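Pheromone response PrgU-like domain-containing protein (Enterococcus faecalis, PDB 2GMQ) is of unknown function but, as a plasmid-encoded PrgU-like protein of the PUA clan, probably takes part in the enterococcal pheromone response, perhaps through RNA binding. Local coordinates at residues E60-L64 / L75-P79; E80-Y84 / P95-I99. All blocks are in the same frame, centred on the assembly; numbering follows the deposited sequence.

How the contacts relate
Two beta hairpins that follow each other in the chain illustrate how two local strand pairings can be joined into one body. Contact 1 (60-64 with 75-79) closes the hairpin of strands 63-68 and 71-76, which belongs to a three-stranded mixed sheet; contact 2 (80-84 with 95-99) follows in series and pairs strands 83-85 and 94-98 at one side of a four-stranded antiparallel sheet. Their centres lie about 9 Å apart, and they touch: Tyr78 N probably hydrogen-bonds Phe98 O at 3.0 Å, while Ile61 CD1 packs on Phe97 CZ at 3.7 Å. The two sheets of this PrgU-like domain therefore meet through backbone and core alike.

Contact 1 (E60-L64 / L75-P79); sequences EITTL and LEVYP
The open end of an antiparallel beta hairpin, strands 63-68 and 71-76, shows how pairing gives way to side-chain cover where two strands part. Glu60 (phi/psi -77/-25) stands away from the partner segment. Ile61 is extended at -73/124; its carbonyl O faces Val77 CG2 at 3.3 Å and Pro79 CB at 3.7 Å, while its CA-to-CB bond points sideways and its side chain packs on Phe97 and Ile16. Thr62, at -106/-20, breaks the extended run, yet its O accepts a hydrogen bond from Val77 N (3.0 Å) and a CA-H...O contact from Glu76 CA (3.3 Å). A water donates to Thr62 O (3.2 Å) and to Val77 O (2.6 Å), bridging the two segments as they diverge. Thr62 OG1, with chi1 p, is held by Lys14 N, beside the neighbouring strand 15-19; Thr62 CG2 lies 4.2 Å from Pro79 CG.

Thr63 resumes beta geometry (-144/132) and forms a non-hydrogen-bonded pair with Glu76, CA to CA 4.2 Å, their side chains sharing one face; Thr63 CA also approaches Leu75 O at 3.3 Å. Leu64 (-106/129) makes the hydrogen-bonded pair with Leu75: Leu64 N to Leu75 O and Leu75 N to Leu64 O, each 2.8 Å. Both leucines adopt mt rotamers on the opposite, buried face, where Leu64 and Val77 cover Phe97 of the second sheet. Val77, at -110/171 with chi1 m, directs its side chain toward the first segment, and its CG1 stops 3.7 Å from Leu64 CG.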
ATOM      1  N   GLU A  60       3.533  30.621  -6.505  1.00 28.22           N
ATOM      2  CA  GLU A  60       3.758  31.311  -5.228  0.50 28.14           C
ATOM      3  C   GLU A  60       4.567  30.445  -4.236  1.00 28.65           C
ATOM      4  O   GLU A  60       5.231  30.942  -3.337  1.00 28.57           O
ATOM      5  CB  GLU A  60       2.420  31.679  -4.587  0.50 27.43           C
ATOM      6  CG  GLU A  60       1.458  32.422  -5.522  0.50 26.67           C
ATOM      7  CD  GLU A  60       0.341  33.130  -4.788  0.50 28.75           C
ATOM      8  OE1 GLU A  60       0.244  33.031  -3.545  0.50 30.56           O
ATOM      9  OE2 GLU A  60      -0.461  33.787  -5.473  0.50 27.21           O
ATOM     10  N   ILE A  61       4.498  29.130  -4.418  1.00 27.71           N
ATOM     11  CA  ILE A  61       5.147  28.196  -3.515  1.00 28.16           C
ATOM     12  C   ILE A  61       6.680  28.236  -3.736  1.00 27.87           C
ATOM     13  O   ILE A  61       7.146  28.064  -4.836  1.00 28.34           O
ATOM     14  CB  ILE A  61       4.647  26.759  -3.769  1.00 27.85           C
ATOM     15  CG1 ILE A  61       3.142  26.597  -3.366  1.00 27.81           C
ATOM     16  CG2 ILE A  61       5.486  25.810  -2.965  1.00 28.34           C
ATOM     17  CD1 ILE A  61       2.329  25.477  -4.085  1.00 30.00           C
ATOM     18  N   THR A  62       7.420  28.497  -2.675  1.00 27.48           N
ATOM     19  CA  THR A  62       8.884  28.510  -2.711  1.00 27.43           C
ATOM     20  C   THR A  62       9.517  27.269  -2.027  1.00 28.81           C
ATOM     21  O   THR A  62      10.692  26.987  -2.269  1.00 27.54           O
ATOM     22  CB  THR A  62       9.423  29.749  -2.021  1.00 30.83           C
ATOM     23  OG1 THR A  62       9.008  29.770  -0.636  1.00 33.29           O
ATOM     24  CG2 THR A  62       8.928  30.964  -2.746  1.00 27.08           C
ATOM     25  N   THR A  63       8.754  26.587  -1.171  1.00 26.58           N
ATOM     26  CA  THR A  63       9.227  25.498  -0.345  1.00 27.66           C
ATOM     27  C   THR A  63       8.153  24.409  -0.193  1.00 29.02           C
ATOM     28  O   THR A  63       6.958  24.716   0.076  1.00 28.13           O
ATOM     29  CB  THR A  63       9.486  26.067   1.073  1.00 31.22           C
ATOM     30  OG1 THR A  63      10.413  27.142   0.940  1.00 34.29           O
ATOM     31  CG2 THR A  63      10.113  24.960   1.955  1.00 33.50           C
ATOM     32  N   LEU A  64       8.574  23.169  -0.399  1.00 27.93           N
ATOM     33  CA  LEU A  64       7.700  22.004  -0.087  0.50 28.20           C
ATOM     34  C   LEU A  64       8.253  21.386   1.178  1.00 29.92           C
ATOM     35  O   LEU A  64       9.486  21.123   1.276  1.00 30.98           O
ATOM     36  CB  LEU A  64       7.746  20.925  -1.160  0.50 27.80           C
ATOM     37  CG  LEU A  64       7.378  21.275  -2.576  0.50 25.52           C
ATOM     38  CD1 LEU A  64       7.338  20.012  -3.431  0.50 24.51           C
ATOM     39  CD2 LEU A  64       6.077  22.122  -2.692  0.50 25.54           C
ATOM     40  N   LEU A  75      12.203  21.588   1.452  1.00 26.81           N
ATOM     41  CA  LEU A  75      13.030  21.647   0.231  1.00 27.79           C
ATOM     42  C   LEU A  75      12.575  22.841  -0.566  1.00 28.27           C
ATOM     43  O   LEU A  75      11.378  23.001  -0.770  1.00 29.62           O
ATOM     44  CB  LEU A  75      12.869  20.357  -0.648  1.00 29.10           C
ATOM     45  CG  LEU A  75      13.432  19.087   0.041  1.00 29.57           C
ATOM     46  CD1 LEU A  75      12.996  17.893  -0.906  1.00 30.33           C
ATOM     47  CD2 LEU A  75      14.913  19.035   0.342  1.00 29.76           C
ATOM     48  N   GLU A  76      13.515  23.717  -0.948  1.00 27.59           N
ATOM     49  CA  GLU A  76      13.137  24.838  -1.814  0.50 27.51           C
ATOM     50  C   GLU A  76      12.930  24.291  -3.222  1.00 27.35           C
ATOM     51  O   GLU A  76      13.630  23.329  -3.641  1.00 25.74           O
ATOM     52  CB  GLU A  76      14.222  25.906  -1.859  0.50 26.87           C
ATOM     53  CG  GLU A  76      14.710  26.394  -0.499  0.50 27.90           C
ATOM     54  CD  GLU A  76      15.654  27.535  -0.678  0.50 29.08           C
ATOM     55  OE1 GLU A  76      16.785  27.271  -1.119  0.50 28.37           O
ATOM     56  OE2 GLU A  76      15.261  28.691  -0.411  0.50 26.34           O
ATOM     57  N   VAL A  77      11.991  24.904  -3.920  1.00 28.12           N
ATOM     58  CA  VAL A  77      11.714  24.646  -5.332  1.00 27.59           C
ATOM     59  C   VAL A  77      12.149  25.846  -6.165  1.00 28.88           C
ATOM     60  O   VAL A  77      12.485  26.901  -5.608  1.00 27.95           O
ATOM     61  CB  VAL A  77      10.194  24.338  -5.562  1.00 27.61           C
ATOM     62  CG1 VAL A  77       9.764  23.150  -4.618  1.00 31.42           C
ATOM     63  CG2 VAL A  77       9.338  25.634  -5.321  1.00 25.30           C
ATOM     64  N   TYR A  78      12.142  25.693  -7.500  1.00 28.68           N
ATOM     65  CA  TYR A  78      12.365  26.751  -8.423  1.00 30.05           C
ATOM     66  C   TYR A  78      10.965  27.218  -8.803  1.00 29.86           C
ATOM     67  O   TYR A  78      10.311  26.531  -9.586  1.00 29.19           O
ATOM     68  CB  TYR A  78      13.082  26.223  -9.676  1.00 29.51           C
ATOM     69  CG  TYR A  78      14.492  25.742  -9.483  1.00 27.22           C
ATOM     70  CD1 TYR A  78      15.525  26.651  -9.220  1.00 25.13           C
ATOM     71  CD2 TYR A  78      14.818  24.383  -9.624  1.00 25.65           C
ATOM     72  CE1 TYR A  78      16.895  26.216  -9.071  1.00 29.22           C
ATOM     73  CE2 TYR A  78      16.197  23.945  -9.474  1.00 25.38           C
ATOM     74  CZ  TYR A  78      17.195  24.869  -9.215  1.00 28.62           C
ATOM     75  OH  TYR A  78      18.487  24.424  -9.098  1.00 27.04           O
ATOM     76  N   PRO A  79      10.442  28.294  -8.151  1.00 30.23           N
ATOM     77  CA  PRO A  79       9.016  28.603  -8.400  1.00 30.68           C
ATOM     78  C   PRO A  79       8.673  28.832  -9.865  1.00 30.71           C
ATOM     79  O   PRO A  79       7.541  28.581 -10.261  1.00 32.64           O
ATOM     80  CB  PRO A  79       8.752  29.896  -7.578  1.00 30.39           C
ATOM     81  CG  PRO A  79       9.902  30.091  -6.736  1.00 31.60           C
ATOM     82  CD  PRO A  79      10.985  29.069  -7.027  1.00 30.31           C
TER
HETATM   83  O   HOH W   1      12.770  28.832  -3.826  1.00 36.30           O

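Contact 2 (E80-Y84 / P95-I99)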
ATOM      1  N   GLU A  80       9.628  29.307 -10.651  1.00 30.70           N
ATOM      2  CA  GLU A  80       9.312  29.656 -12.048  1.00 32.99           C
ATOM      3  C   GLU A  80       9.255  28.439 -12.974  1.00 31.00           C
ATOM      4  O   GLU A  80       8.787  28.562 -14.106  1.00 30.50           O
ATOM      5  CB  GLU A  80      10.206  30.802 -12.596  1.00 34.24           C
ATOM      6  CG  GLU A  80      10.403  32.008 -11.653  1.00 39.33           C
ATOM      7  CD  GLU A  80       9.116  32.771 -11.277  1.00 45.99           C
ATOM      8  OE1 GLU A  80       8.982  33.066 -10.061  1.00 49.21           O
ATOM      9  OE2 GLU A  80       8.253  33.082 -12.158  1.00 47.05           O
ATOM     10  N   LYS A  81       9.616  27.274 -12.435  1.00 29.88           N
ATOM     11  CA  LYS A  81       9.551  25.997 -13.138  1.00 30.22           C
ATOM     12  C   LYS A  81       8.297  25.166 -12.761  1.00 29.48           C
ATOM     13  O   LYS A  81       8.008  24.160 -13.405  1.00 29.79           O
ATOM     14  CB  LYS A  81      10.798  25.163 -12.848  1.00 30.07           C
ATOM     15  CG  LYS A  81      12.085  25.887 -13.334  1.00 32.83           C
ATOM     16  CD  LYS A  81      13.267  24.986 -13.226  1.00 32.17           C
ATOM     17  CE  LYS A  81      14.582  25.835 -13.431  1.00 35.45           C
ATOM     18  NZ  LYS A  81      15.857  25.324 -12.785  1.00 36.96           N
ATOM     19  N   SER A  82       7.605  25.549 -11.695  1.00 29.97           N
ATOM     20  CA  SER A  82       6.394  24.792 -11.270  1.00 29.48           C
ATOM     21  C   SER A  82       5.357  24.836 -12.386  1.00 30.67           C
ATOM     22  O   SER A  82       5.018  25.919 -12.894  1.00 30.24           O
ATOM     23  CB  SER A  82       5.812  25.368  -9.989  1.00 28.76           C
ATOM     24  OG  SER A  82       6.806  25.367  -8.946  1.00 30.01           O
ATOM     25  N   ILE A  83       4.861  23.654 -12.776  1.00 33.09           N
ATOM     26  CA  ILE A  83       3.934  23.505 -13.936  1.00 34.06           C
ATOM     27  C   ILE A  83       2.888  22.401 -13.725  1.00 34.08           C
ATOM     28  O   ILE A  83       3.105  21.502 -12.934  1.00 32.77           O
ATOM     29  CB  ILE A  83       4.687  23.176 -15.251  1.00 34.84           C
ATOM     30  CG1 ILE A  83       5.509  21.890 -15.128  1.00 36.02           C
ATOM     31  CG2 ILE A  83       5.533  24.368 -15.721  1.00 38.32           C
ATOM     32  CD1 ILE A  83       5.960  21.310 -16.423  1.00 40.77           C
ATOM     33  N   TYR A  84       1.763  22.487 -14.437  1.00 32.12           N
ATOM     34  CA  TYR A  84       0.796  21.383 -14.520  1.00 33.07           C
ATOM     35  C   TYR A  84       1.129  20.507 -15.742  1.00 33.03           C
ATOM     36  O   TYR A  84       1.479  21.031 -16.789  1.00 32.39           O
ATOM     37  CB  TYR A  84      -0.664  21.921 -14.581  1.00 33.35           C
ATOM     38  CG  TYR A  84      -1.170  22.274 -13.209  1.00 31.99           C
ATOM     39  CD1 TYR A  84      -0.678  23.388 -12.525  1.00 36.06           C
ATOM     40  CD2 TYR A  84      -2.092  21.448 -12.554  1.00 31.00           C
ATOM     41  CE1 TYR A  84      -1.100  23.681 -11.221  1.00 34.37           C
ATOM     42  CE2 TYR A  84      -2.536  21.739 -11.282  1.00 30.93           C
ATOM     43  CZ  TYR A  84      -2.064  22.861 -10.636  1.00 32.49           C
ATOM     44  OH  TYR A  84      -2.495  23.132  -9.383  1.00 34.22           O
ATOM     45  N   PRO A  95       0.079  18.960 -10.611  1.00 27.44           N
ATOM     46  CA  PRO A  95       1.203  19.886 -10.335  1.00 26.50           C
ATOM     47  C   PRO A  95       2.544  19.144 -10.275  1.00 27.13           C
ATOM     48  O   PRO A  95       2.588  18.062  -9.683  1.00 25.61           O
ATOM     49  CB  PRO A  95       0.921  20.414  -8.920  1.00 28.58           C
ATOM     50  CG  PRO A  95      -0.323  19.874  -8.472  1.00 31.60           C
ATOM     51  CD  PRO A  95      -0.869  18.865  -9.485  1.00 27.09           C
ATOM     52  N   VAL A  96       3.625  19.797 -10.764  1.00 27.50           N
ATOM     53  CA  VAL A  96       4.968  19.269 -10.706  1.00 27.34           C
ATOM     54  C   VAL A  96       5.842  20.401 -10.165  1.00 27.48           C
ATOM     55  O   VAL A  96       5.674  21.580 -10.608  1.00 25.90           O
ATOM     56  CB  VAL A  96       5.451  18.939 -12.137  1.00 29.09           C
ATOM     57  CG1 VAL A  96       6.905  18.517 -12.165  1.00 28.10           C
ATOM     58  CG2 VAL A  96       4.469  17.952 -12.823  1.00 32.17           C
ATOM     59  N   PHE A  97       6.772  20.023  -9.283  1.00 27.44           N
ATOM     60  CA  PHE A  97       7.722  21.045  -8.735  1.00 28.18           C
ATOM     61  C   PHE A  97       9.123  20.580  -9.019  1.00 29.86           C
ATOM     62  O   PHE A  97       9.401  19.370  -8.904  1.00 30.38           O
ATOM     63  CB  PHE A  97       7.573  21.154  -7.231  1.00 29.82           C
ATOM     64  CG  PHE A  97       6.235  21.693  -6.835  1.00 27.25           C
ATOM     65  CD1 PHE A  97       6.030  23.086  -6.752  1.00 28.60           C
ATOM     66  CD2 PHE A  97       5.181  20.784  -6.511  1.00 30.11           C
ATOM     67  CE1 PHE A  97       4.776  23.635  -6.396  1.00 28.14           C
ATOM     68  CE2 PHE A  97       3.898  21.313  -6.149  1.00 32.21           C
ATOM     69  CZ  PHE A  97       3.692  22.715  -6.079  1.00 29.86           C
ATOM     70  N   PHE A  98       9.985  21.538  -9.334  1.00 28.16           N
ATOM     71  CA  PHE A  98      11.386  21.195  -9.604  1.00 26.90           C
ATOM     72  C   PHE A  98      12.158  21.578  -8.382  1.00 26.68           C
ATOM     73  O   PHE A  98      12.056  22.712  -7.903  1.00 29.45           O
ATOM     74  CB  PHE A  98      11.937  21.877 -10.813  1.00 28.86           C
ATOM     75  CG  PHE A  98      11.324  21.342 -12.123  1.00 30.89           C
ATOM     76  CD1 PHE A  98      12.045  20.450 -12.910  1.00 30.76           C
ATOM     77  CD2 PHE A  98      10.028  21.653 -12.449  1.00 30.18           C
ATOM     78  CE1 PHE A  98      11.480  19.925 -14.101  1.00 33.75           C
ATOM     79  CE2 PHE A  98       9.399  21.150 -13.661  1.00 32.95           C
ATOM     80  CZ  PHE A  98      10.126  20.274 -14.477  1.00 34.36           C
ATOM     81  N   ILE A  99      12.905  20.614  -7.888  1.00 26.09           N
ATOM     82  CA  ILE A  99      13.545  20.804  -6.581  1.00 26.58           C
ATOM     83  C   ILE A  99      14.847  21.594  -6.718  1.00 26.95           C
ATOM     84  O   ILE A  99      15.757  21.142  -7.423  1.00 28.13           O
ATOM     85  CB  ILE A  99      13.760  19.470  -5.900  1.00 25.03           C
ATOM     86  CG1 ILE A  99      12.434  18.699  -5.656  1.00 26.41           C
ATOM     87  CG2 ILE A  99      14.383  19.663  -4.518  1.00 28.82           C
ATOM     88  CD1 ILE A  99      11.352  19.577  -5.098  1.00 27.87           C
TER
HETATM   89  O   HOH W   2       9.189  24.056  -9.314  1.00 29.36           O
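At the edge of a four-stranded antiparallel sheet, a short hairpin arm shows how two backbone bonds can be extended by side chains and one water. Pro95 pairs with Tyr84 at a non-hydrogen-bonded position (CA to CA 4.5 Å), the proline N lying over one face of the tyrosine ring and Pro95 CD 3.8 Å from Tyr84 CE2. Val96 is the hydrogen-bonded partner of Ile83: Val96 N donates to Ile83 O at 2.8 Å, and Ile83 N to Val96 O at 3.1 Å. Phe97 turns its side chain away, into the space between the sheets, with CD1 3.3 Å from Ser82 OG. At Phe98 a water takes the place of a direct bond between the two segments: Phe98 N donates to it (2.6 Å), and it donates to Ser82 OG (2.7 Å). The Phe98 ring packs CD2 on Lys81 CB at 3.6 Å and meets Ile83 CG1 at its edge. Lys81 also makes a cation-pi contact with Tyr78, so its charge meets a second aromatic ring: the contact rests on backbone hydrogen bonds, one water and aromatic cover.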